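Local coordinates for protein (endonuclease) (Salmonella typhimurium, PDB 1BYR), which is an endonuclease of the PLD-like family, in an assembly of two copies of the chain, at residues Ser29-Ala34 and Glu139-Arg144; Ala45-Lys50 and Ala78-Pro83; Lys57-Glu62 and Pro91-Lys96; Asn102-Thr107 and Val126-Pro131. All blocks are in the same frame, centred on the assembly; numbering follows the deposited sequence.

Interaction 1: residues Ser29-Ala34 and Glu139-Arg144; sequences SIRMMA and EHWQDR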
# COMPACT_ATOMS: atom_id res chain seq x y z
N SER A 29 14.76 -11.38 11.99
CA SER A 29 13.38 -11.06 12.37
C SER A 29 12.43 -10.64 11.27
O SER A 29 12.82 -10.19 10.20
CB SER A 29 13.36 -9.98 13.46
OG SER A 29 13.97 -8.78 12.99
N ILE A 30 11.14 -10.81 11.57
CA ILE A 30 10.07 -10.45 10.68
C ILE A 30 8.93 -9.96 11.56
O ILE A 30 8.50 -10.66 12.47
CB ILE A 30 9.57 -11.66 9.87
CG1 ILE A 30 10.59 -12.04 8.81
CG2 ILE A 30 8.24 -11.33 9.19
CD1 ILE A 30 10.07 -13.05 7.80
N ARG A 31 8.46 -8.74 11.30
CA ARG A 31 7.35 -8.17 12.05
C ARG A 31 6.36 -7.82 10.94
O ARG A 31 6.61 -6.91 10.17
CB ARG A 31 7.79 -6.89 12.79
CG ARG A 31 8.66 -7.15 14.02
CD ARG A 31 7.97 -8.09 15.00
NE ARG A 31 8.80 -8.37 16.17
CZ ARG A 31 9.47 -9.50 16.37
NH1 ARG A 31 9.42 -10.48 15.47
NH2 ARG A 31 10.18 -9.66 17.47
N MET A 32 5.27 -8.57 10.86
CA MET A 32 4.28 -8.38 9.81
C MET A 32 2.91 -7.85 10.24
O MET A 32 2.41 -8.19 11.32
CB MET A 32 4.09 -9.72 9.07
CG MET A 32 3.15 -9.69 7.88
SD MET A 32 3.09 -11.35 7.20
CE MET A 32 2.44 -11.12 5.63
N MET A 33 2.32 -7.02 9.38
CA MET A 33 1.00 -6.43 9.59
C MET A 33 0.22 -6.80 8.34
O MET A 33 0.72 -6.65 7.23
CB MET A 33 1.06 -4.89 9.65
CG MET A 33 1.97 -4.28 10.73
SD MET A 33 1.90 -2.46 10.78
CE MET A 33 0.48 -2.17 11.82
N ALA A 34 -1.01 -7.29 8.51
CA ALA A 34 -1.80 -7.65 7.35
C ALA A 34 -3.27 -7.39 7.54
O ALA A 34 -3.77 -7.38 8.65
CB ALA A 34 -1.58 -9.11 7.03
N GLU A 139 7.58 0.81 15.47
CA GLU A 139 6.75 1.44 16.48
C GLU A 139 5.28 1.32 16.07
O GLU A 139 4.40 1.13 16.90
CB GLU A 139 7.12 2.92 16.63
CG GLU A 139 8.46 3.15 17.31
CD GLU A 139 8.82 4.62 17.35
OE1 GLU A 139 8.22 5.39 16.57
OE2 GLU A 139 9.70 5.02 18.14
N HIS A 140 5.03 1.43 14.77
CA HIS A 140 3.69 1.32 14.19
C HIS A 140 3.20 -0.12 14.38
O HIS A 140 2.06 -0.36 14.75
CB HIS A 140 3.77 1.66 12.70
CG HIS A 140 2.47 1.60 11.96
ND1 HIS A 140 1.41 2.43 12.25
CD2 HIS A 140 2.10 0.90 10.86
CE1 HIS A 140 0.44 2.24 11.37
NE2 HIS A 140 0.85 1.32 10.51
N TRP A 141 4.09 -1.08 14.13
CA TRP A 141 3.76 -2.49 14.29
C TRP A 141 3.50 -2.84 15.76
O TRP A 141 2.53 -3.53 16.10
CB TRP A 141 4.92 -3.36 13.76
CG TRP A 141 4.68 -4.82 13.92
CD1 TRP A 141 4.13 -5.66 13.00
CD2 TRP A 141 4.90 -5.60 15.10
NE1 TRP A 141 3.99 -6.92 13.54
CE2 TRP A 141 4.45 -6.91 14.83
CE3 TRP A 141 5.43 -5.32 16.37
CZ2 TRP A 141 4.52 -7.94 15.77
CZ3 TRP A 141 5.49 -6.34 17.31
CH2 TRP A 141 5.03 -7.64 17.01
N GLN A 142 4.39 -2.35 16.63
CA GLN A 142 4.31 -2.60 18.07
C GLN A 142 3.03 -2.09 18.71
O GLN A 142 2.44 -2.75 19.57
CB GLN A 142 5.52 -1.97 18.75
CG GLN A 142 5.69 -2.39 20.18
CD GLN A 142 6.06 -3.84 20.28
OE1 GLN A 142 5.38 -4.63 20.94
NE2 GLN A 142 7.14 -4.23 19.63
N ASP A 143 2.61 -0.90 18.29
CA ASP A 143 1.39 -0.30 18.82
C ASP A 143 0.16 -1.14 18.47
O ASP A 143 -0.73 -1.32 19.28
CB ASP A 143 1.22 1.12 18.27
CG ASP A 143 -0.01 1.78 18.81
OD1 ASP A 143 0.06 2.29 19.95
OD2 ASP A 143 -1.05 1.78 18.12
N ARG A 144 0.11 -1.65 17.24
CA ARG A 144 -1.01 -2.47 16.79
C ARG A 144 -0.96 -3.84 17.45
O ARG A 144 -1.98 -4.38 17.85
CB ARG A 144 -0.98 -2.62 15.27
CG ARG A 144 -1.64 -1.45 14.48
CD ARG A 144 -1.35 -0.06 15.07
NE ARG A 144 -1.80 1.01 14.16
CZ ARG A 144 -1.67 2.31 14.40
NH1 ARG A 144 -1.11 2.73 15.53
NH2 ARG A 144 -2.06 3.20 13.49

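Interaction 2: residues Ala45-Lys50 and Ala78-Pro83; sequences ALVAAK and ANSGIP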
# COMPACT_ATOMS: atom_id res chain seq x y z
N ALA A 45 6.16 -19.53 3.17
CA ALA A 45 7.40 -18.78 3.27
C ALA A 45 7.67 -18.29 4.69
O ALA A 45 8.81 -18.32 5.17
CB ALA A 45 7.39 -17.59 2.28
N LEU A 46 6.63 -17.83 5.38
CA LEU A 46 6.78 -17.34 6.75
C LEU A 46 7.21 -18.48 7.68
O LEU A 46 8.13 -18.33 8.49
CB LEU A 46 5.48 -16.71 7.25
CG LEU A 46 5.11 -15.38 6.59
CD1 LEU A 46 3.60 -15.09 6.77
CD2 LEU A 46 5.96 -14.26 7.18
N VAL A 47 6.57 -19.64 7.54
CA VAL A 47 6.94 -20.78 8.38
C VAL A 47 8.33 -21.31 8.02
O VAL A 47 9.04 -21.83 8.88
CB VAL A 47 5.89 -21.92 8.27
CG1 VAL A 47 4.48 -21.34 8.36
CG2 VAL A 47 6.08 -22.68 6.99
N ALA A 48 8.74 -21.17 6.76
CA ALA A 48 10.09 -21.61 6.39
C ALA A 48 11.08 -20.67 7.08
O ALA A 48 12.18 -21.08 7.46
CB ALA A 48 10.30 -21.56 4.89
N ALA A 49 10.68 -19.41 7.26
CA ALA A 49 11.54 -18.44 7.93
C ALA A 49 11.70 -18.86 9.40
O ALA A 49 12.81 -18.89 9.93
CB ALA A 49 10.94 -17.04 7.85
N LYS A 50 10.59 -19.17 10.04
CA LYS A 50 10.62 -19.61 11.44
C LYS A 50 11.56 -20.82 11.60
O LYS A 50 12.41 -20.85 12.48
CB LYS A 50 9.20 -19.99 11.89
CG LYS A 50 9.11 -20.54 13.30
CD LYS A 50 9.05 -19.42 14.32
CE LYS A 50 9.01 -19.97 15.74
NZ LYS A 50 9.54 -21.36 15.77
N ALA A 78 -0.17 -20.46 13.46
CA ALA A 78 -0.06 -20.71 14.89
C ALA A 78 0.55 -22.09 15.19
O ALA A 78 1.37 -22.23 16.10
CB ALA A 78 -1.43 -20.59 15.55
N ASN A 79 0.15 -23.11 14.42
CA ASN A 79 0.67 -24.47 14.59
C ASN A 79 2.18 -24.54 14.47
O ASN A 79 2.81 -25.47 14.97
CB ASN A 79 0.04 -25.41 13.57
CG ASN A 79 -1.42 -25.70 13.86
OD1 ASN A 79 -1.84 -25.73 15.02
ND2 ASN A 79 -2.20 -25.91 12.82
N SER A 80 2.77 -23.55 13.79
CA SER A 80 4.22 -23.49 13.60
C SER A 80 4.96 -22.76 14.72
O SER A 80 6.17 -22.63 14.67
CB SER A 80 4.55 -22.80 12.28
OG SER A 80 4.02 -23.54 11.20
N GLY A 81 4.23 -22.29 15.72
CA GLY A 81 4.89 -21.60 16.82
C GLY A 81 5.15 -20.13 16.53
O GLY A 81 5.88 -19.47 17.27
N ILE A 82 4.55 -19.59 15.47
CA ILE A 82 4.73 -18.18 15.14
C ILE A 82 3.70 -17.37 15.91
O ILE A 82 2.50 -17.54 15.71
CB ILE A 82 4.51 -17.88 13.62
CG1 ILE A 82 5.75 -18.26 12.82
CG2 ILE A 82 4.22 -16.39 13.42
CD1 ILE A 82 5.46 -18.45 11.32
N PRO A 83 4.16 -16.47 16.79
CA PRO A 83 3.23 -15.64 17.56
C PRO A 83 2.32 -14.80 16.64
O PRO A 83 2.79 -13.99 15.83
CB PRO A 83 4.14 -14.78 18.43
CG PRO A 83 5.46 -15.56 18.47
CD PRO A 83 5.57 -16.18 17.13
O HOH W 1 8.50 -23.94 14.59

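Interaction 3: residues Lys57-Glu62 and Pro91-Lys96; sequences KIVIDE and PIQHDK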
# COMPACT_ATOMS: atom_id res chain seq x y z
N LYS A 57 6.76 -12.51 14.11
CA LYS A 57 5.56 -12.14 14.87
C LYS A 57 4.61 -11.40 13.91
O LYS A 57 5.04 -10.55 13.11
CB LYS A 57 5.93 -11.26 16.07
CG LYS A 57 6.66 -12.03 17.18
CD LYS A 57 6.74 -11.23 18.46
CE LYS A 57 7.73 -11.84 19.44
NZ LYS A 57 7.89 -11.01 20.68
N ILE A 58 3.33 -11.73 13.99
CA ILE A 58 2.34 -11.16 13.09
C ILE A 58 1.05 -10.63 13.74
O ILE A 58 0.49 -11.26 14.63
CB ILE A 58 1.94 -12.24 12.05
CG1 ILE A 58 3.20 -12.91 11.51
CG2 ILE A 58 1.10 -11.64 10.92
CD1 ILE A 58 2.94 -14.10 10.61
N VAL A 59 0.60 -9.45 13.30
CA VAL A 59 -0.66 -8.89 13.80
C VAL A 59 -1.51 -8.60 12.59
O VAL A 59 -1.08 -7.90 11.67
CB VAL A 59 -0.46 -7.57 14.58
CG1 VAL A 59 0.04 -7.87 15.96
CG2 VAL A 59 0.49 -6.65 13.84
N ILE A 60 -2.71 -9.17 12.56
CA ILE A 60 -3.60 -8.97 11.43
C ILE A 60 -4.95 -8.40 11.83
O ILE A 60 -5.33 -8.43 13.00
CB ILE A 60 -3.84 -10.31 10.71
CG1 ILE A 60 -4.73 -11.23 11.55
CG2 ILE A 60 -2.50 -10.99 10.46
CD1 ILE A 60 -4.92 -12.64 10.97
N ASP A 61 -5.67 -7.86 10.85
CA ASP A 61 -6.99 -7.30 11.08
C ASP A 61 -7.93 -8.43 11.49
O ASP A 61 -7.92 -9.50 10.87
CB ASP A 61 -7.52 -6.66 9.79
CG ASP A 61 -8.89 -6.07 9.98
OD1 ASP A 61 -8.99 -5.05 10.69
OD2 ASP A 61 -9.85 -6.64 9.44
N GLU A 62 -8.75 -8.18 12.50
CA GLU A 62 -9.67 -9.19 13.00
C GLU A 62 -10.94 -9.41 12.18
O GLU A 62 -11.21 -10.53 11.73
CB GLU A 62 -10.07 -8.88 14.44
CG GLU A 62 -10.78 -10.02 15.14
CD GLU A 62 -11.00 -9.74 16.61
OE1 GLU A 62 -10.02 -9.38 17.31
OE2 GLU A 62 -12.15 -9.89 17.07
N PRO A 91 -11.45 0.30 12.72
CA PRO A 91 -12.47 -0.24 11.81
C PRO A 91 -11.80 -1.24 10.87
O PRO A 91 -12.36 -2.29 10.56
CB PRO A 91 -13.01 1.00 11.10
CG PRO A 91 -12.86 2.08 12.12
CD PRO A 91 -11.57 1.76 12.86
N ILE A 92 -10.60 -0.90 10.41
CA ILE A 92 -9.80 -1.78 9.55
C ILE A 92 -8.30 -1.60 9.81
O ILE A 92 -7.80 -0.48 9.73
CB ILE A 92 -10.02 -1.51 8.02
CG1 ILE A 92 -11.51 -1.57 7.66
CG2 ILE A 92 -9.25 -2.55 7.19
CD1 ILE A 92 -11.73 -1.52 6.17
N GLN A 93 -7.59 -2.67 10.17
CA GLN A 93 -6.13 -2.60 10.33
C GLN A 93 -5.74 -2.90 8.90
O GLN A 93 -5.52 -4.06 8.52
CB GLN A 93 -5.58 -3.68 11.27
CG GLN A 93 -4.25 -3.29 11.89
CD GLN A 93 -3.43 -4.49 12.35
OE1 GLN A 93 -2.82 -5.19 11.57
NE2 GLN A 93 -3.43 -4.71 13.65
N HIS A 94 -5.66 -1.85 8.10
CA HIS A 94 -5.40 -1.95 6.66
C HIS A 94 -3.97 -2.11 6.14
O HIS A 94 -3.78 -2.35 4.94
CB HIS A 94 -6.07 -0.74 5.98
CG HIS A 94 -6.41 -0.95 4.54
ND1 HIS A 94 -5.85 -0.21 3.53
CD2 HIS A 94 -7.24 -1.85 3.94
CE1 HIS A 94 -6.33 -0.61 2.36
NE2 HIS A 94 -7.17 -1.61 2.58
N ASP A 95 -2.96 -2.00 7.01
CA ASP A 95 -1.56 -2.14 6.60
C ASP A 95 -1.21 -3.49 6.00
O ASP A 95 -1.70 -4.53 6.46
CB ASP A 95 -0.61 -1.92 7.78
CG ASP A 95 -0.88 -0.61 8.51
OD1 ASP A 95 -1.70 -0.62 9.45
OD2 ASP A 95 -0.25 0.41 8.15
N LYS A 96 -0.36 -3.48 4.97
CA LYS A 96 0.14 -4.70 4.33
C LYS A 96 1.65 -4.42 4.39
O LYS A 96 2.26 -3.91 3.45
CB LYS A 96 -0.33 -4.80 2.87
CG LYS A 96 -1.83 -4.61 2.69
CD LYS A 96 -2.17 -3.14 2.36
CE LYS A 96 -3.51 -2.98 1.64
NZ LYS A 96 -4.63 -3.55 2.44
O HOH W 2 -11.92 -4.91 9.31

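Interaction 4: residues Asn102-Thr107 and Val126-Pro131; sequences NVTVET and VIWNMP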
# COMPACT_ATOMS: atom_id res chain seq x y z
N ASN A 102 14.81 -5.72 11.21
CA ASN A 102 14.88 -4.39 11.78
C ASN A 102 15.49 -3.29 10.90
O ASN A 102 15.80 -2.21 11.39
CB ASN A 102 15.64 -4.45 13.11
CG ASN A 102 15.45 -3.19 13.95
OD1 ASN A 102 14.44 -3.03 14.64
ND2 ASN A 102 16.43 -2.30 13.90
N VAL A 103 15.66 -3.55 9.61
CA VAL A 103 16.23 -2.55 8.72
C VAL A 103 15.59 -2.50 7.35
O VAL A 103 15.88 -1.61 6.57
CB VAL A 103 17.74 -2.75 8.51
CG1 VAL A 103 18.45 -2.95 9.84
CG2 VAL A 103 17.97 -3.93 7.60
N THR A 104 14.73 -3.47 7.04
CA THR A 104 14.09 -3.51 5.74
C THR A 104 12.57 -3.48 5.85
O THR A 104 12.00 -4.07 6.77
CB THR A 104 14.54 -4.75 4.95
OG1 THR A 104 15.87 -4.52 4.46
CG2 THR A 104 13.61 -5.05 3.78
N VAL A 105 11.91 -2.77 4.93
CA VAL A 105 10.46 -2.65 4.97
C VAL A 105 9.79 -2.92 3.63
O VAL A 105 10.12 -2.28 2.62
CB VAL A 105 10.01 -1.20 5.43
CG1 VAL A 105 8.46 -1.08 5.42
CG2 VAL A 105 10.58 -0.87 6.81
N GLU A 106 8.86 -3.86 3.61
CA GLU A 106 8.09 -4.15 2.41
C GLU A 106 6.76 -3.47 2.68
O GLU A 106 6.26 -3.53 3.81
CB GLU A 106 7.85 -5.66 2.25
CG GLU A 106 7.02 -6.06 1.02
CD GLU A 106 5.52 -5.93 1.23
OE1 GLU A 106 5.06 -6.12 2.38
OE2 GLU A 106 4.80 -5.65 0.25
N THR A 107 6.19 -2.80 1.68
CA THR A 107 4.89 -2.16 1.85
C THR A 107 4.31 -1.87 0.47
O THR A 107 4.95 -2.17 -0.54
CB THR A 107 4.95 -0.86 2.68
OG1 THR A 107 3.61 -0.46 3.00
CG2 THR A 107 5.65 0.26 1.91
N VAL A 126 10.03 -2.89 -1.73
CA VAL A 126 10.86 -3.35 -0.64
C VAL A 126 11.97 -2.33 -0.49
O VAL A 126 12.78 -2.15 -1.40
CB VAL A 126 11.46 -4.76 -0.88
CG1 VAL A 126 12.39 -5.12 0.27
CG2 VAL A 126 10.34 -5.80 -0.99
N ILE A 127 11.96 -1.62 0.64
CA ILE A 127 12.96 -0.60 0.94
C ILE A 127 14.01 -1.25 1.82
O ILE A 127 13.79 -1.46 3.02
CB ILE A 127 12.31 0.61 1.68
CG1 ILE A 127 11.12 1.14 0.88
CG2 ILE A 127 13.34 1.73 1.87
CD1 ILE A 127 10.15 1.99 1.69
N TRP A 128 15.14 -1.58 1.22
CA TRP A 128 16.24 -2.24 1.91
C TRP A 128 17.23 -1.35 2.65
O TRP A 128 17.61 -0.28 2.17
CB TRP A 128 17.07 -3.07 0.93
CG TRP A 128 16.32 -4.09 0.15
CD1 TRP A 128 15.79 -3.95 -1.10
CD2 TRP A 128 16.11 -5.45 0.53
NE1 TRP A 128 15.25 -5.14 -1.52
CE2 TRP A 128 15.44 -6.08 -0.54
CE3 TRP A 128 16.42 -6.20 1.66
CZ2 TRP A 128 15.07 -7.43 -0.51
CZ3 TRP A 128 16.05 -7.54 1.70
CH2 TRP A 128 15.39 -8.14 0.61
N ASN A 129 17.67 -1.84 3.80
CA ASN A 129 18.69 -1.17 4.59
C ASN A 129 18.50 0.31 4.88
O ASN A 129 19.29 1.15 4.47
CB ASN A 129 20.05 -1.42 3.92
CG ASN A 129 20.34 -2.91 3.74
OD1 ASN A 129 20.38 -3.45 2.63
ND2 ASN A 129 20.52 -3.60 4.86
N MET A 130 17.42 0.60 5.58
CA MET A 130 17.09 1.96 6.01
C MET A 130 16.62 1.77 7.44
O MET A 130 15.43 1.76 7.72
CB MET A 130 15.96 2.53 5.15
CG MET A 130 16.41 3.07 3.82
SD MET A 130 15.29 4.29 3.10
CE MET A 130 15.51 5.65 4.20
N PRO A 131 17.57 1.61 8.36
CA PRO A 131 17.26 1.40 9.78
C PRO A 131 16.26 2.38 10.39
O PRO A 131 15.36 1.96 11.11
CB PRO A 131 18.62 1.45 10.46
CG PRO A 131 19.59 1.11 9.39
CD PRO A 131 19.02 1.63 8.11
O HOH W 3 13.73 -0.08 5.17

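Interaction 1: residues Ser29-Ala34 and Glu139-Arg144
H140 opens the contact by meeting M33: the thioether SD lies 3.4 Å from CD2 of the imidazole, oblique to the ring, and the two side chains cross at about a right angle. The unbranched, polarisable thioether runs from the strand to the imidazole and CG of R144. NE2 bonds to D95, and Y9 of the second subunit stacks on the ring. W141 comes next, the chief link between helix 131-146 and the sheet of this alpha/beta PLD-like fold, whose central strand 29-34 passes beneath the helix at 65°. Its indole works at face and rim. A bend at chi2 (-56°) places CD of R31 over one face, 3.5 Å from CZ2, in a CH-pi contact. At the rim, NE1 donates to the O of M32 (3.0 Å); the acceptor lies near the ring plane, but the N-H bends (140°) and stands above the carbonyl plane. CG of M33 meets CD1 of W141 at 3.4 Å. NH2 of R31 makes a salt bridge with D55, while NH1 bonds to the O of I30. R144 offers aliphatic CG to CE of M33 (3.5 Å), its charged end going to D143 and to E12 of the second subunit.

Interaction 2: residues Ala45-Lys50 and Ala78-Pro83
I82 and K50 carry most of the apolar contact, their side chains sliding past each other in opposite directions. CD of K50 lies 3.8 Å from CG1 of I82, so the methylene part of the lysine behaves as a hydrocarbon while its ammonium stays near the surface. The far methyl of I82 goes deeper, against the helix backbone: its CD1 is 3.9 Å from the O of L46 and 4.0 Å from CA of V47, with CB of L46 and CG1 of V47 slightly farther off. A branched, buried isoleucine fits here because its other surfaces pack on V56, I58 and I77. V47 also touches S80, its CG1 coming 3.6 Å from OG; that hydroxyl is bonded to the O of Y76, one turn back.

The two helices, 40-51 and 68-79, are the connections of successive beta-alpha-beta units, following strands 29-34 and 55-61, and the contact joins the first helix to the exit of the second. That exit is a Schellman motif. G81 has a phi of 84° and its N bonds to the O of A78, a backbone shape at which a side chain would press on the preceding carbonyl, hence glycine.

Polar contact is indirect. The chain of K50 bends at CD (chi2 83°). Its CE lies 3.5 Å from the O of G81. A water accepts from NZ of K50 at 3.0 Å and donates to the O of S80 at 2.7 Å, bridging lysine and turn.

Interaction 3: residues Lys57-Glu62 and Pro91-Lys96
D61 and Q93 both hold CG anti to the backbone N (chi1 -180° and -156°), which turns the carboxylate of D61 to the backbone N-H of Q93, and Q93 sends a straight chain back beside strand 55-61. OD1 of D61 takes the N-H of Q93 at 2.8 Å; the bond is almost linear (177°), though the donor stands above the carboxylate plane. OD2 of D61 accepts from G64 and from a water at 2.7 Å, which also donates to the O of P91 at 2.9 Å. A short acid thus suits a place where N-H groups of two loops converge. CB of D61 rests 3.9 Å from CB of Q93. OE1 of Q93 comes within 3.2 Å of the O of V59, two acceptors not bonded, while its NE2 is held by D87. Q93 is also the centre of an inverse gamma turn; H94 follows it, and K96 two residues later bonds through NZ to the O of H94. H94 ND1 bonds to E122 of the second subunit. The contact joins the end of strand 55-61 to the loop leading into the H-x-K sequence beginning the HKD motif, the signature of the PLD family.

Interaction 4: residues Asn102-Thr107 and Val126-Pro131
The carbonyl O of V103 is gripped twice, by the N of M130 at 2.9 Å in a nearly straight bond (169°) lying in the carbonyl plane, and by a water at 3.0 Å. The same water donates to the O of I127 at 2.6 Å, an atom that also accepts from the N of V105. V105 and I127 form a hydrogen-bonded antiparallel pair, completed by I127 N to V105 O at 2.8 Å; E106 and V126 make the next, non-hydrogen-bonded pair. Beyond the ladder T104 adds a side-chain bond: its OG1, anti to the carbonyl carbon (chi1 -76°), accepts from the N of N129 at 3.3 Å. Its methyl CG2 lies over one face of the W128 indole toward the rim, as does CG1 of V126, and those two methyls are 3.7 Å apart. Threonine suits the spot by offering both a hydroxyl and a methyl. V103 and T104 form a classic beta bulge opposite V100, while V103 CG1 packs 4.2 Å from CG of P131. M130 takes the N-cap position of helix 131-146. The sheet here lies between two helices: V105 and I127 face helix 131-146, meeting A134, F137 and L133, whereas E106 and V126 face V19, L18 and A22 of helix 14-25. On the outer strand 4-10, Q6 bonds to NE1 of W128.

In the fold
Interactions 1 and 3 are buried, with centres about 9 Å apart; interactions 2 and 4 are partly buried. Helix 131-146 covers one side of the sheet in interaction 1 and starts at interaction 4, while interaction 2 joins helix 40-51 to the turn that ends helix 68-79, on the other side. Neighbouring strands 29-34 and 55-61 tie interactions 1 and 3 together: A34 probably bonds to D61, and W141 packs on V59. Chemistry follows place: aromatic, sulfur and CH-pi packing with one indole bond in 1, hydrocarbon and a water bridge in 2, a carboxylate gripping a backbone N-H, with a water, in 3, a strand ladder in 4. The second subunit reaches all but 2.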